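Local coordinates for protein acyl-CoA dehydrogenase (Geobacillus kaustophilus, PDB 2PG0) that binds FAD and probably catalyses the alpha,beta-dehydrogenation of acyl thioesters, introducing a double bond into the acyl chain, at residues I42-W47 with H166-V171; T99-S104 with Y239-K244; A255-A260 with W327-M332. One frame throughout, in Å; residues are numbered along the deposited sequence.

The three contacts tie together the helical N-terminal, beta-rich middle and helical C-terminal parts of an acyl-CoA dehydrogenase subunit. Interaction 1 joins the N-terminal part to the middle part, interaction 2 the N-terminal to the C-terminal part, and interaction 3 lies wholly within the C-terminal part. Interactions 1 and 2 have centres 20 Å apart and touch by packing, L169 CD1 to I102 CD1 at 4.1 Å. Interactions 2 and 3 share helix 237-273, yet their nearest atoms stay about 14 Å apart. All three lie around the FAD site at differing distances: the side chain of L241 is about 8 Å from a bound FAD, those of W47 and T330 about 11 Å.

Interaction 1: I42-W47 with H166-V171; sequences IPRSFW and HADLIV
H166 opens the contact, which ties the start of helix 44-52, in the helical N-terminal domain, to the loop leading into strand 169-175 of the beta domain. Its CG is anti to the carbonyl carbon (chi1 -82°), and NE2 donates to the backbone carbonyl of I42, NE2 to O 2.7 Å, almost along the C=O axis and close to the ring plane. The aliphatic part of R44 slides past in the opposite direction, placing CD over one face of the imidazole in a CH-pi contact, 3.8 Å from the ring centroid. At the ring edge, ND1 shares a hydrogen bond with a water 2.8 Å away, which also accepts a weak bond from R44 NH1. Two residues on, D168 faces R44 tip to tip. The arginine chain, bent at chi2 and chi3, brings NH2 to 2.8 Å from D168 OD2 in a salt bridge, although the guanidinium and carboxylate planes stand 62° apart and the individual hydrogen bonds are weak. D168 OD2 also accepts from I124 N. Since NE2 carries the proton given to I42, the charge of H166 depends on ND1; the nearby R44 would probably disfavour a second proton there, while D168, which also pairs with R194, would probably offset part of the arginine's charge.

Interaction 2: T99-S104 with Y239-K244; sequences TPYIAS and YYLMEK
The phenol ring of Y101 carries K244 CG on one face, in a CH-pi contact 3.8 Å from the ring centroid and offset toward the rim, while Y240 O and L241 CD2 approach obliquely. Lysine and tyrosine run past each other in opposite directions, so K244 CB sits over the hydroxyl end, 3.3 Å from Y101 OH. L241 crosses the tyrosine at about a right angle and brings CD2 to 3.5 Å from the same OH. The K244 chain bends at chi2 (-63°) while still over the ring, then runs extended to S104, where NZ donates to OG at 2.7 Å. That hydroxyl in turn gives a weak bond to P100 O, back onto its own helix. An alanine at Y101 would remove the ring over which K244 lies and would probably leave the lysine's aliphatic chain less firmly placed. Segments 99-104 of helix 89-105, in the N-terminal domain, and 239-244, in the first part of the long helix 237-273 of the C-terminal domain, cross at 120°, their axes 11.3 Å apart, so long side chains bridge the gap. L189 of strand 187-193 touches Y101, Y240 and L241, while I127 of strand 125-128, an FAD-binding residue, packs on Y101.

Interaction 3: A255-A260 with W327-M332; sequences AAQTAA and WWITEM
Two long helices of the C-terminal helical bundle, the all-alpha part of the acyl-CoA dehydrogenase fold, pack here along segments inclined by only 27°, with axes 8.6 Å apart. Small residues allow this approach: A256 and A260, one turn apart on helix 237-273, both direct their CB toward helix 319-343. A256 CB meets the methyl of T330, CB to CG2 3.7 Å, and also the CG2 branch of I329. That isoleucine branch, anti to its own backbone N, presses on the opposing backbone, CG2 reaching Q257 N at 3.5 Å. Further along, M332 keeps an extended chain until it bends at chi3 (74°), which turns CE to A260 CB. Q257 crosses I329 obliquely; its CG is anti to the backbone N, and the bend at chi2 (63°) brings OE1 over the isoleucine branches.

In the next shell, polar ends are held by other residues. Q257 NE2 donates to E261 OE2 and to the carbonyl of I298, which fixes the amide rotation and directs OE1 at I329. T330 OG1 bonds to K326 O of its own helix and to N372 ND2, so its methyl is left for A256. V305 of helix 285-313 packs on I329, and W327 NE1 bonds T296 of the second subunit. At the amide oxygen itself, Q257 OE1 lies 3.6 Å from I329 CG2 and 3.9 Å from I329 CD1.

Interaction 1: I42-W47 with H166-V171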
loop_
_atom_site.group_PDB
_atom_site.type_symbol
_atom_site.label_atom_id
_atom_site.label_comp_id
_atom_site.label_asym_id
_atom_site.label_seq_id
_atom_site.Cartn_x
_atom_site.Cartn_y
_atom_site.Cartn_z
ATOM N N ILE A 42 -5.008 -26.526 -26.058
ATOM C CA ILE A 42 -4.232 -27.710 -25.688
ATOM C C ILE A 42 -4.878 -28.923 -26.377
ATOM O O ILE A 42 -6.082 -29.138 -26.248
ATOM C CB ILE A 42 -4.193 -27.905 -24.140
ATOM C CG1 ILE A 42 -3.529 -26.696 -23.461
ATOM C CG2 ILE A 42 -3.476 -29.225 -23.763
ATOM C CD1 ILE A 42 -3.651 -26.684 -21.935
ATOM N N PRO A 43 -4.081 -29.728 -27.104
ATOM C CA PRO A 43 -4.688 -30.802 -27.898
ATOM C C PRO A 43 -5.418 -31.840 -27.041
ATOM O O PRO A 43 -4.992 -32.138 -25.914
ATOM C CB PRO A 43 -3.490 -31.432 -28.626
ATOM C CG PRO A 43 -2.292 -31.051 -27.822
ATOM C CD PRO A 43 -2.611 -29.718 -27.210
ATOM N N ARG A 44 -6.520 -32.361 -27.582
ATOM C CA ARG A 44 -7.276 -33.470 -26.992
ATOM C C ARG A 44 -6.391 -34.648 -26.608
ATOM O O ARG A 44 -6.659 -35.335 -25.625
ATOM C CB ARG A 44 -8.326 -33.990 -27.981
ATOM C CG ARG A 44 -9.636 -33.236 -28.033
ATOM C CD ARG A 44 -10.292 -33.145 -26.661
ATOM N NE ARG A 44 -11.171 -34.269 -26.321
ATOM C CZ ARG A 44 -12.504 -34.200 -26.307
ATOM N NH1 ARG A 44 -13.129 -33.072 -26.634
ATOM N NH2 ARG A 44 -13.215 -35.261 -25.959
ATOM N N SER A 45 -5.358 -34.892 -27.411
ATOM C CA SER A 45 -4.429 -36.000 -27.162
ATOM C C SER A 45 -3.751 -35.885 -25.791
ATOM O O SER A 45 -3.465 -36.906 -25.157
ATOM C CB SER A 45 -3.396 -36.112 -28.291
ATOM O OG SER A 45 -2.588 -34.952 -28.364
ATOM N N PHE A 46 -3.522 -34.650 -25.328
ATOM C CA PHE A 46 -2.964 -34.437 -23.991
ATOM C C PHE A 46 -3.909 -34.911 -22.883
ATOM O O PHE A 46 -3.475 -35.569 -21.943
ATOM C CB PHE A 46 -2.554 -32.976 -23.746
ATOM C CG PHE A 46 -1.969 -32.748 -22.374
ATOM C CD1 PHE A 46 -0.651 -33.120 -22.095
ATOM C CD2 PHE A 46 -2.745 -32.214 -21.348
ATOM C CE1 PHE A 46 -0.104 -32.935 -20.818
ATOM C CE2 PHE A 46 -2.208 -32.018 -20.070
ATOM C CZ PHE A 46 -0.885 -32.382 -19.802
ATOM N N TRP A 47 -5.188 -34.556 -22.989
ATOM C CA TRP A 47 -6.213 -35.046 -22.064
ATOM C C TRP A 47 -6.308 -36.577 -22.061
ATOM O O TRP A 47 -6.471 -37.198 -21.005
ATOM C CB TRP A 47 -7.572 -34.465 -22.446
ATOM C CG TRP A 47 -7.737 -33.008 -22.097
ATOM C CD1 TRP A 47 -7.236 -31.935 -22.775
ATOM C CD2 TRP A 47 -8.476 -32.477 -20.992
ATOM N NE1 TRP A 47 -7.616 -30.758 -22.152
ATOM C CE2 TRP A 47 -8.381 -31.066 -21.059
ATOM C CE3 TRP A 47 -9.213 -33.058 -19.950
ATOM C CZ2 TRP A 47 -8.997 -30.229 -20.122
ATOM C CZ3 TRP A 47 -9.820 -32.227 -19.016
ATOM C CH2 TRP A 47 -9.709 -30.823 -19.115
ATOM N N HIS A 166 -13.426 -27.579 -26.118
ATOM C CA HIS A 166 -13.257 -29.027 -25.928
ATOM C C HIS A 166 -14.431 -29.728 -25.247
ATOM O O HIS A 166 -14.665 -30.913 -25.488
ATOM C CB HIS A 166 -11.981 -29.342 -25.134
ATOM C CG HIS A 166 -10.732 -29.357 -25.956
ATOM N ND1 HIS A 166 -10.709 -29.741 -27.281
ATOM C CD2 HIS A 166 -9.450 -29.065 -25.626
ATOM C CE1 HIS A 166 -9.470 -29.662 -27.737
ATOM N NE2 HIS A 166 -8.687 -29.260 -26.750
ATOM N N ALA A 167 -15.157 -29.006 -24.389
ATOM C CA ALA A 167 -16.138 -29.636 -23.504
ATOM C C ALA A 167 -17.216 -30.425 -24.249
ATOM O O ALA A 167 -17.838 -29.926 -25.193
ATOM C CB ALA A 167 -16.770 -28.610 -22.571
ATOM N N ASP A 168 -17.407 -31.664 -23.809
ATOM C CA ASP A 168 -18.403 -32.581 -24.361
ATOM C C ASP A 168 -19.634 -32.654 -23.467
ATOM O O ASP A 168 -20.715 -33.063 -23.911
ATOM C CB ASP A 168 -17.792 -33.977 -24.486
ATOM C CG ASP A 168 -16.463 -33.964 -25.204
ATOM O OD1 ASP A 168 -16.457 -33.733 -26.432
ATOM O OD2 ASP A 168 -15.424 -34.179 -24.535
ATOM N N LEU A 169 -19.446 -32.292 -22.201
ATOM C CA LEU A 169 -20.505 -32.231 -21.202
ATOM C C LEU A 169 -20.434 -30.863 -20.538
ATOM O O LEU A 169 -19.407 -30.513 -19.967
ATOM C CB LEU A 169 -20.300 -33.297 -20.121
ATOM C CG LEU A 169 -20.503 -34.785 -20.401
ATOM C CD1 LEU A 169 -20.408 -35.531 -19.079
ATOM C CD2 LEU A 169 -21.849 -35.060 -21.064
ATOM N N ILE A 170 -21.510 -30.092 -20.611
ATOM C CA ILE A 170 -21.508 -28.769 -19.986
ATOM C C ILE A 170 -22.616 -28.697 -18.932
ATOM O O ILE A 170 -23.788 -28.893 -19.246
ATOM C CB ILE A 170 -21.632 -27.617 -21.038
ATOM C CG1 ILE A 170 -20.557 -27.727 -22.133
ATOM C CG2 ILE A 170 -21.525 -26.250 -20.364
ATOM C CD1 ILE A 170 -20.960 -28.601 -23.336
ATOM N N VAL A 171 -22.233 -28.450 -17.682
ATOM C CA VAL A 171 -23.211 -28.208 -16.619
ATOM C C VAL A 171 -23.715 -26.760 -16.744
ATOM O O VAL A 171 -22.965 -25.808 -16.512
ATOM C CB VAL A 171 -22.628 -28.485 -15.218
ATOM C CG1 VAL A 171 -23.657 -28.155 -14.129
ATOM C CG2 VAL A 171 -22.160 -29.953 -15.100
HETATM O O HOH W 1 -12.422 -31.089 -29.041
#

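Interaction 2: T99-S104 with Y239-K244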
loop_
_atom_site.group_PDB
_atom_site.type_symbol
_atom_site.label_atom_id
_atom_site.label_comp_id
_atom_site.label_asym_id
_atom_site.label_seq_id
_atom_site.Cartn_x
_atom_site.Cartn_y
_atom_site.Cartn_z
ATOM N N THR A 99 -16.818 -32.209 -12.503
ATOM C CA THR A 99 -17.200 -33.613 -12.313
ATOM C C THR A 99 -17.737 -33.937 -10.906
ATOM O O THR A 99 -18.628 -34.773 -10.793
ATOM C CB THR A 99 -16.095 -34.606 -12.756
ATOM O OG1 THR A 99 -14.915 -34.395 -11.979
ATOM C CG2 THR A 99 -15.766 -34.403 -14.215
ATOM N N PRO A 100 -17.214 -33.284 -9.833
ATOM C CA PRO A 100 -17.893 -33.455 -8.543
ATOM C C PRO A 100 -19.407 -33.174 -8.526
ATOM O O PRO A 100 -20.111 -33.761 -7.702
ATOM C CB PRO A 100 -17.153 -32.476 -7.628
ATOM C CG PRO A 100 -15.771 -32.464 -8.179
ATOM C CD PRO A 100 -15.998 -32.454 -9.675
ATOM N N TYR A 101 -19.910 -32.309 -9.406
ATOM C CA TYR A 101 -21.363 -32.098 -9.480
ATOM C C TYR A 101 -22.077 -33.388 -9.882
ATOM O O TYR A 101 -23.114 -33.733 -9.313
ATOM C CB TYR A 101 -21.732 -31.000 -10.476
ATOM C CG TYR A 101 -21.537 -29.583 -9.983
ATOM C CD1 TYR A 101 -20.293 -28.965 -10.059
ATOM C CD2 TYR A 101 -22.609 -28.848 -9.472
ATOM C CE1 TYR A 101 -20.110 -27.651 -9.628
ATOM C CE2 TYR A 101 -22.440 -27.537 -9.034
ATOM C CZ TYR A 101 -21.188 -26.944 -9.120
ATOM O OH TYR A 101 -21.006 -25.649 -8.696
ATOM N N ILE A 102 -21.516 -34.075 -10.876
ATOM C CA ILE A 102 -22.058 -35.347 -11.378
ATOM C C ILE A 102 -22.033 -36.411 -10.270
ATOM O O ILE A 102 -23.031 -37.094 -10.038
ATOM C CB ILE A 102 -21.317 -35.829 -12.670
ATOM C CG1 ILE A 102 -21.476 -34.803 -13.802
ATOM C CG2 ILE A 102 -21.822 -37.227 -13.130
ATOM C CD1 ILE A 102 -20.528 -35.011 -14.991
ATOM N N ALA A 103 -20.908 -36.525 -9.566
ATOM C CA ALA A 103 -20.780 -37.502 -8.487
ATOM C C ALA A 103 -21.706 -37.202 -7.306
ATOM O O ALA A 103 -22.310 -38.119 -6.744
ATOM C CB ALA A 103 -19.339 -37.599 -8.024
ATOM N N SER A 104 -21.819 -35.927 -6.935
ATOM C CA SER A 104 -22.625 -35.531 -5.781
ATOM C C SER A 104 -24.131 -35.567 -6.033
ATOM O O SER A 104 -24.895 -35.991 -5.162
ATOM C CB SER A 104 -22.231 -34.135 -5.290
ATOM O OG SER A 104 -20.976 -34.174 -4.643
ATOM N N TYR A 239 -28.490 -23.725 -4.842
ATOM C CA TYR A 239 -27.960 -24.379 -3.647
ATOM C C TYR A 239 -26.770 -25.284 -3.953
ATOM O O TYR A 239 -25.800 -25.295 -3.201
ATOM C CB TYR A 239 -29.057 -25.156 -2.909
ATOM C CG TYR A 239 -30.209 -24.269 -2.484
ATOM C CD1 TYR A 239 -30.061 -23.357 -1.438
ATOM C CD2 TYR A 239 -31.432 -24.320 -3.149
ATOM C CE1 TYR A 239 -31.110 -22.522 -1.052
ATOM C CE2 TYR A 239 -32.493 -23.488 -2.771
ATOM C CZ TYR A 239 -32.321 -22.595 -1.722
ATOM O OH TYR A 239 -33.356 -21.770 -1.344
ATOM N N TYR A 240 -26.847 -26.031 -5.053
ATOM C CA TYR A 240 -25.724 -26.860 -5.492
ATOM C C TYR A 240 -24.498 -26.003 -5.790
ATOM O O TYR A 240 -23.384 -26.341 -5.388
ATOM C CB TYR A 240 -26.094 -27.687 -6.731
ATOM C CG TYR A 240 -27.340 -28.537 -6.577
ATOM C CD1 TYR A 240 -27.601 -29.235 -5.394
ATOM C CD2 TYR A 240 -28.249 -28.655 -7.623
ATOM C CE1 TYR A 240 -28.743 -30.015 -5.258
ATOM C CE2 TYR A 240 -29.397 -29.432 -7.496
ATOM C CZ TYR A 240 -29.636 -30.108 -6.313
ATOM O OH TYR A 240 -30.769 -30.875 -6.190
ATOM N N LEU A 241 -24.717 -24.901 -6.502
ATOM C CA LEU A 241 -23.648 -23.963 -6.847
ATOM C C LEU A 241 -22.967 -23.377 -5.612
ATOM O O LEU A 241 -21.739 -23.406 -5.508
ATOM C CB LEU A 241 -24.170 -22.845 -7.760
ATOM C CG LEU A 241 -24.694 -23.247 -9.147
ATOM C CD1 LEU A 241 -25.393 -22.072 -9.816
ATOM C CD2 LEU A 241 -23.585 -23.796 -10.050
ATOM N N MET A 242 -23.762 -22.869 -4.670
ATOM C CA MET A 242 -23.206 -22.219 -3.477
ATOM C C MET A 242 -22.355 -23.215 -2.682
ATOM O O MET A 242 -21.279 -22.864 -2.182
ATOM C CB MET A 242 -24.311 -21.596 -2.604
ATOM C CG MET A 242 -25.008 -20.347 -3.204
ATOM S SD MET A 242 -23.938 -18.969 -3.742
ATOM C CE MET A 242 -24.007 -19.134 -5.526
ATOM N N GLU A 243 -22.831 -24.457 -2.615
ATOM C CA GLU A 243 -22.140 -25.555 -1.933
ATOM C C GLU A 243 -20.774 -25.875 -2.567
ATOM O O GLU A 243 -19.758 -25.933 -1.875
ATOM C CB GLU A 243 -23.048 -26.795 -1.931
ATOM C CG GLU A 243 -22.520 -28.030 -1.208
ATOM C CD GLU A 243 -23.460 -29.235 -1.330
ATOM O OE1 GLU A 243 -24.675 -29.039 -1.585
ATOM O OE2 GLU A 243 -22.991 -30.390 -1.185
ATOM N N LYS A 244 -20.751 -26.058 -3.886
ATOM C CA LYS A 244 -19.526 -26.448 -4.592
ATOM C C LYS A 244 -18.499 -25.318 -4.771
ATOM O O LYS A 244 -17.314 -25.578 -4.990
ATOM C CB LYS A 244 -19.872 -27.055 -5.952
ATOM C CG LYS A 244 -20.634 -28.377 -5.875
ATOM C CD LYS A 244 -19.799 -29.449 -5.209
ATOM C CE LYS A 244 -20.417 -30.821 -5.367
ATOM N NZ LYS A 244 -19.712 -31.798 -4.502
#

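Interaction 3: A255-A260 with W327-M332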
loop_
_atom_site.group_PDB
_atom_site.type_symbol
_atom_site.label_atom_id
_atom_site.label_comp_id
_atom_site.label_asym_id
_atom_site.label_seq_id
_atom_site.Cartn_x
_atom_site.Cartn_y
_atom_site.Cartn_z
ATOM N N ALA A 255 -3.855 -22.527 -6.987
ATOM C CA ALA A 255 -3.164 -22.171 -8.235
ATOM C C ALA A 255 -2.465 -20.815 -8.151
ATOM O O ALA A 255 -1.355 -20.637 -8.661
ATOM C CB ALA A 255 -4.138 -22.202 -9.424
ATOM N N ALA A 256 -3.114 -19.848 -7.510
ATOM C CA ALA A 256 -2.494 -18.540 -7.343
ATOM C C ALA A 256 -1.273 -18.596 -6.405
ATOM O O ALA A 256 -0.263 -17.922 -6.651
ATOM C CB ALA A 256 -3.519 -17.520 -6.860
ATOM N N GLN A 257 -1.364 -19.403 -5.348
ATOM C CA GLN A 257 -0.262 -19.578 -4.403
ATOM C C GLN A 257 0.949 -20.159 -5.139
ATOM O O GLN A 257 2.069 -19.659 -5.009
ATOM C CB GLN A 257 -0.680 -20.484 -3.233
ATOM C CG GLN A 257 0.422 -20.748 -2.197
ATOM C CD GLN A 257 0.894 -19.495 -1.487
ATOM O OE1 GLN A 257 0.104 -18.587 -1.196
ATOM N NE2 GLN A 257 2.193 -19.434 -1.213
ATOM N N THR A 258 0.701 -21.208 -5.917
ATOM C CA THR A 258 1.749 -21.828 -6.738
ATOM C C THR A 258 2.361 -20.856 -7.757
ATOM O O THR A 258 3.582 -20.836 -7.948
ATOM C CB THR A 258 1.217 -23.074 -7.461
ATOM O OG1 THR A 258 0.653 -23.964 -6.499
ATOM C CG2 THR A 258 2.350 -23.791 -8.184
ATOM N N ALA A 259 1.516 -20.057 -8.404
ATOM C CA ALA A 259 1.977 -19.066 -9.384
ATOM C C ALA A 259 2.930 -18.062 -8.737
ATOM O O ALA A 259 3.979 -17.749 -9.299
ATOM C CB ALA A 259 0.792 -18.351 -10.033
ATOM N N ALA A 260 2.570 -17.582 -7.544
ATOM C CA ALA A 260 3.420 -16.667 -6.769
ATOM C C ALA A 260 4.783 -17.306 -6.452
ATOM O O ALA A 260 5.833 -16.674 -6.626
ATOM C CB ALA A 260 2.716 -16.254 -5.482
ATOM N N TRP A 327 -9.235 -14.246 -2.170
ATOM C CA TRP A 327 -8.956 -12.855 -2.505
ATOM C C TRP A 327 -7.536 -12.444 -2.130
ATOM O O TRP A 327 -6.843 -11.812 -2.927
ATOM C CB TRP A 327 -10.028 -11.878 -1.962
ATOM C CG TRP A 327 -9.803 -11.342 -0.569
ATOM C CD1 TRP A 327 -10.397 -11.773 0.579
ATOM C CD2 TRP A 327 -8.935 -10.259 -0.191
ATOM N NE1 TRP A 327 -9.947 -11.040 1.655
ATOM C CE2 TRP A 327 -9.046 -10.104 1.210
ATOM C CE3 TRP A 327 -8.067 -9.419 -0.897
ATOM C CZ2 TRP A 327 -8.325 -9.138 1.918
ATOM C CZ3 TRP A 327 -7.346 -8.450 -0.194
ATOM C CH2 TRP A 327 -7.479 -8.324 1.202
ATOM N N TRP A 328 -7.094 -12.816 -0.934
ATOM C CA TRP A 328 -5.800 -12.342 -0.454
ATOM C C TRP A 328 -4.632 -12.935 -1.243
ATOM O O TRP A 328 -3.705 -12.213 -1.595
ATOM C CB TRP A 328 -5.627 -12.588 1.046
ATOM C CG TRP A 328 -4.447 -11.846 1.585
ATOM C CD1 TRP A 328 -4.436 -10.571 2.096
ATOM C CD2 TRP A 328 -3.095 -12.317 1.647
ATOM N NE1 TRP A 328 -3.162 -10.231 2.482
ATOM C CE2 TRP A 328 -2.318 -11.281 2.220
ATOM C CE3 TRP A 328 -2.466 -13.522 1.297
ATOM C CZ2 TRP A 328 -0.943 -11.412 2.443
ATOM C CZ3 TRP A 328 -1.101 -13.653 1.518
ATOM C CH2 TRP A 328 -0.353 -12.602 2.087
ATOM N N ILE A 329 -4.700 -14.233 -1.528
ATOM C CA ILE A 329 -3.628 -14.908 -2.274
ATOM C C ILE A 329 -3.569 -14.429 -3.733
ATOM O O ILE A 329 -2.482 -14.233 -4.281
ATOM C CB ILE A 329 -3.694 -16.454 -2.163
ATOM C CG1 ILE A 329 -3.423 -16.889 -0.717
ATOM C CG2 ILE A 329 -2.642 -17.106 -3.068
ATOM C CD1 ILE A 329 -3.717 -18.375 -0.425
ATOM N N THR A 330 -4.726 -14.235 -4.358
ATOM C CA THR A 330 -4.730 -13.722 -5.733
ATOM C C THR A 330 -4.146 -12.303 -5.810
ATOM O O THR A 330 -3.332 -12.020 -6.692
ATOM C CB THR A 330 -6.105 -13.837 -6.437
ATOM O OG1 THR A 330 -7.110 -13.111 -5.707
ATOM C CG2 THR A 330 -6.511 -15.308 -6.611
ATOM N N GLU A 331 -4.537 -11.419 -4.885
ATOM C CA GLU A 331 -3.941 -10.074 -4.834
ATOM C C GLU A 331 -2.440 -10.136 -4.559
ATOM O O GLU A 331 -1.672 -9.397 -5.164
ATOM C CB GLU A 331 -4.627 -9.168 -3.807
ATOM C CG GLU A 331 -6.064 -8.781 -4.155
ATOM C CD GLU A 331 -6.231 -8.092 -5.523
ATOM O OE1 GLU A 331 -5.280 -7.466 -6.038
ATOM O OE2 GLU A 331 -7.347 -8.167 -6.075
ATOM N N MET A 332 -2.038 -11.032 -3.656
ATOM C CA MET A 332 -0.629 -11.209 -3.308
ATOM C C MET A 332 0.175 -11.671 -4.527
ATOM O O MET A 332 1.271 -11.185 -4.774
ATOM C CB MET A 332 -0.496 -12.232 -2.186
ATOM C CG MET A 332 0.808 -12.168 -1.439
ATOM S SD MET A 332 1.058 -13.738 -0.602
ATOM C CE MET A 332 1.486 -14.742 -2.054
#